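Local coordinates for fructokinase (Silicibacter sp., PDB 3C8U), which probably phosphorylates fructose, using ATP as the phosphate donor, at residues V56-H62 and Y103-D107. Residue numbers count along the deposited sequence, not the author numbering.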
ATOM      1  N   VAL A  56      -0.409   8.004   0.653  1.00 19.83           N
ATOM      2  CA  VAL A  56      -1.217   7.600   1.813  1.00 18.67           C
ATOM      3  C   VAL A  56      -1.027   6.086   2.028  1.00 19.28           C
ATOM      4  O   VAL A  56      -1.545   5.258   1.275  1.00 18.74           O
ATOM      5  CB  VAL A  56      -2.705   7.950   1.620  1.00 17.02           C
ATOM      6  CG1 VAL A  56      -3.577   7.363   2.820  1.00 17.65           C
ATOM      7  CG2 VAL A  56      -2.900   9.478   1.432  1.00 21.20           C
ATOM      8  N   PRO A  57      -0.231   5.696   3.027  1.00 20.24           N
ATOM      9  CA  PRO A  57      -0.115   4.247   3.226  1.00 20.91           C
ATOM     10  C   PRO A  57      -1.292   3.601   3.934  1.00 20.72           C
ATOM     11  O   PRO A  57      -1.942   4.217   4.793  1.00 19.61           O
ATOM     12  CB  PRO A  57       1.117   4.129   4.121  1.00 21.09           C
ATOM     13  CG  PRO A  57       1.767   5.423   4.059  1.00 21.63           C
ATOM     14  CD  PRO A  57       0.740   6.419   3.849  1.00 18.41           C
HETATM   15  N   MSE A  58      -1.524   2.342   3.589  1.00 21.78           N
HETATM   16  CA  MSE A  58      -2.565   1.523   4.247  1.00 22.64           C
HETATM   17  C   MSE A  58      -2.132   0.930   5.587  1.00 22.94           C
HETATM   18  O   MSE A  58      -2.951   0.482   6.337  1.00 20.92           O
HETATM   19  CB  MSE A  58      -3.150   0.447   3.309  1.00 24.66           C
HETATM   20  CG  MSE A  58      -2.417  -0.805   3.102  1.00 29.24           C
HETATM   21 SE   MSE A  58      -3.582  -2.327   2.426  0.75 31.02          SE
HETATM   22  CE  MSE A  58      -4.418  -2.787   4.028  1.00 40.63           C
ATOM     23  N   ASP A  59      -0.852   1.021   5.904  1.00 21.24           N
ATOM     24  CA  ASP A  59      -0.291   0.307   7.062  1.00 21.23           C
ATOM     25  C   ASP A  59      -0.894   0.754   8.394  1.00 21.03           C
ATOM     26  O   ASP A  59      -0.904   0.011   9.385  1.00 21.93           O
ATOM     27  CB  ASP A  59       1.247   0.461   7.133  1.00 22.07           C
ATOM     28  CG  ASP A  59       1.981  -0.623   6.371  1.00 35.21           C
ATOM     29  OD1 ASP A  59       1.358  -1.645   5.979  1.00 44.22           O
ATOM     30  OD2 ASP A  59       3.206  -0.467   6.186  1.00 49.96           O
ATOM     31  N   GLY A  60      -1.362   1.988   8.398  1.00 17.52           N
ATOM     32  CA  GLY A  60      -1.927   2.609   9.608  1.00 17.91           C
ATOM     33  C   GLY A  60      -3.176   1.888  10.056  1.00 17.54           C
ATOM     34  O   GLY A  60      -3.702   2.121  11.142  1.00 16.91           O
ATOM     35  N   PHE A  61      -3.637   0.994   9.191  1.00 19.26           N
ATOM     36  CA  PHE A  61      -4.895   0.279   9.397  1.00 17.90           C
ATOM     37  C   PHE A  61      -4.728  -1.119   9.929  1.00 16.19           C
ATOM     38  O   PHE A  61      -5.686  -1.869  10.035  1.00 18.37           O
ATOM     39  CB  PHE A  61      -5.754   0.326   8.128  1.00 17.88           C
ATOM     40  CG  PHE A  61      -6.375   1.678   7.940  1.00 19.48           C
ATOM     41  CD1 PHE A  61      -7.576   1.979   8.560  1.00 18.53           C
ATOM     42  CD2 PHE A  61      -5.689   2.679   7.266  1.00 18.84           C
ATOM     43  CE1 PHE A  61      -8.115   3.226   8.459  1.00 19.14           C
ATOM     44  CE2 PHE A  61      -6.221   3.947   7.172  1.00 19.19           C
ATOM     45  CZ  PHE A  61      -7.429   4.225   7.761  1.00 15.10           C
ATOM     46  N   HIS A  62      -3.500  -1.451  10.303  1.00 19.73           N
ATOM     47  CA  HIS A  62      -3.299  -2.687  11.058  1.00 19.17           C
ATOM     48  C   HIS A  62      -4.137  -2.606  12.319  1.00 17.72           C
ATOM     49  O   HIS A  62      -4.224  -1.565  12.989  1.00 19.34           O
ATOM     50  CB  HIS A  62      -1.861  -2.865  11.547  1.00 19.27           C
ATOM     51  CG  HIS A  62      -0.914  -3.441  10.560  1.00 18.50           C
ATOM     52  ND1 HIS A  62      -0.144  -2.656   9.734  1.00 20.20           N
ATOM     53  CD2 HIS A  62      -0.532  -4.725  10.329  1.00 22.28           C
ATOM     54  CE1 HIS A  62       0.649  -3.432   9.010  1.00 23.72           C
ATOM     55  NE2 HIS A  62       0.452  -4.686   9.372  1.00 17.24           N
ATOM     56  N   TYR A 103      -5.680  10.613   9.271  1.00 16.03           N
ATOM     57  CA  TYR A 103      -5.494   9.147   9.228  1.00 15.92           C
ATOM     58  C   TYR A 103      -4.280   8.660  10.017  1.00 17.61           C
ATOM     59  O   TYR A 103      -3.419   9.458  10.380  1.00 20.41           O
ATOM     60  CB  TYR A 103      -5.473   8.688   7.757  1.00 13.67           C
ATOM     61  CG  TYR A 103      -4.220   9.057   6.989  1.00 16.92           C
ATOM     62  CD1 TYR A 103      -4.110  10.254   6.329  1.00 18.42           C
ATOM     63  CD2 TYR A 103      -3.159   8.166   6.903  1.00 16.75           C
ATOM     64  CE1 TYR A 103      -2.947  10.592   5.634  1.00 17.63           C
ATOM     65  CE2 TYR A 103      -2.003   8.500   6.232  1.00 16.88           C
ATOM     66  CZ  TYR A 103      -1.903   9.697   5.588  1.00 19.35           C
ATOM     67  OH  TYR A 103      -0.735   9.976   4.903  1.00 21.99           O
ATOM     68  N   PRO A 104      -4.220   7.350  10.321  1.00 18.97           N
ATOM     69  CA  PRO A 104      -3.137   6.817  11.137  1.00 17.05           C
ATOM     70  C   PRO A 104      -1.930   6.429  10.342  1.00 20.99           C
ATOM     71  O   PRO A 104      -2.016   6.200   9.146  1.00 19.36           O
ATOM     72  CB  PRO A 104      -3.742   5.571  11.770  1.00 20.22           C
ATOM     73  CG  PRO A 104      -4.900   5.169  10.860  1.00 20.98           C
ATOM     74  CD  PRO A 104      -5.294   6.362  10.079  1.00 21.79           C
ATOM     75  N   LEU A 105      -0.813   6.413  11.056  1.00 20.26           N
ATOM     76  CA  LEU A 105       0.489   6.008  10.527  1.00 20.85           C
ATOM     77  C   LEU A 105       1.003   4.851  11.364  1.00 21.88           C
ATOM     78  O   LEU A 105       0.934   4.884  12.595  1.00 22.55           O
ATOM     79  CB  LEU A 105       1.496   7.181  10.555  1.00 19.78           C
ATOM     80  CG  LEU A 105       1.272   8.325   9.545  1.00 25.17           C
ATOM     81  CD1 LEU A 105       2.342   9.457   9.662  1.00 18.34           C
ATOM     82  CD2 LEU A 105       1.190   7.752   8.133  1.00 24.81           C
ATOM     83  N   PHE A 106       1.543   3.848  10.692  1.00 20.83           N
ATOM     84  CA  PHE A 106       2.135   2.693  11.374  1.00 22.87           C
ATOM     85  C   PHE A 106       3.561   2.989  11.787  1.00 24.66           C
ATOM     86  O   PHE A 106       4.362   3.446  10.979  1.00 28.78           O
ATOM     87  CB  PHE A 106       2.089   1.447  10.484  1.00 24.12           C
ATOM     88  CG  PHE A 106       2.339   0.171  11.218  1.00 23.42           C
ATOM     89  CD1 PHE A 106       1.449  -0.284  12.175  1.00 22.46           C
ATOM     90  CD2 PHE A 106       3.474  -0.569  10.968  1.00 30.30           C
ATOM     91  CE1 PHE A 106       1.691  -1.491  12.856  1.00 23.98           C
ATOM     92  CE2 PHE A 106       3.718  -1.760  11.658  1.00 29.64           C
ATOM     93  CZ  PHE A 106       2.819  -2.208  12.592  1.00 27.83           C
ATOM     94  N   ASP A 107       3.837   2.748  13.060  1.00 24.38           N
ATOM     95  CA  ASP A 107       5.192   2.850  13.645  1.00 26.19           C
ATOM     96  C   ASP A 107       5.835   1.463  13.737  1.00 26.70           C
ATOM     97  O   ASP A 107       5.530   0.650  14.604  1.00 27.06           O
ATOM     98  CB  ASP A 107       5.116   3.548  15.008  1.00 28.58           C
ATOM     99  CG  ASP A 107       6.486   3.686  15.701  1.00 38.10           C
ATOM    100  OD1 ASP A 107       7.465   3.019  15.292  1.00 39.52           O
ATOM    101  OD2 ASP A 107       6.547   4.445  16.690  1.00 42.70           O
TER
HETATM  102  O   HOH W   1      -1.069   4.626   7.096  1.00 16.17           O
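Val56 and Pro57 close the edge strand 53-57 of the parallel sheet in what looks like a P-loop kinase fold, and the chain then turns through a short 3-10 segment over strand 101-107 of the two-stranded antiparallel sheet. Branched and compact, Val56 lays CG1 over the face of the Tyr103 ring, 4.0 Å from its centroid, a CH-pi contact, while the Pro57 ring offers apolar surface, its CD 4.0 Å from Tyr103 OH. Asp59 O and Asp59 CB pack against Phe106 CB at 3.5 and 3.6 Å. At Gly60 the backbones come closest, CA to CA 4.3 Å from Leu105; a CB here would clash with Pro104 O, so glycine suits the spot. Phe61 starts away from the strand, yet its flat ring returns to receive Pro104 CG over one face. His62 suits a double role: ND1 donates to Asp59 O (2.8 Å) while the imidazole stacks face to face on Phe106, centroids 4.4 Å apart and planes at 28°. Direct contacts are thus van der Waals and ring packing, carbonyl oxygens against carbon included; polar linkage passes through one bridging water, which donates to Pro57 O and Pro104 O and accepts from Gly60 N, tying strand end and 3-10 turn to strand 101-107.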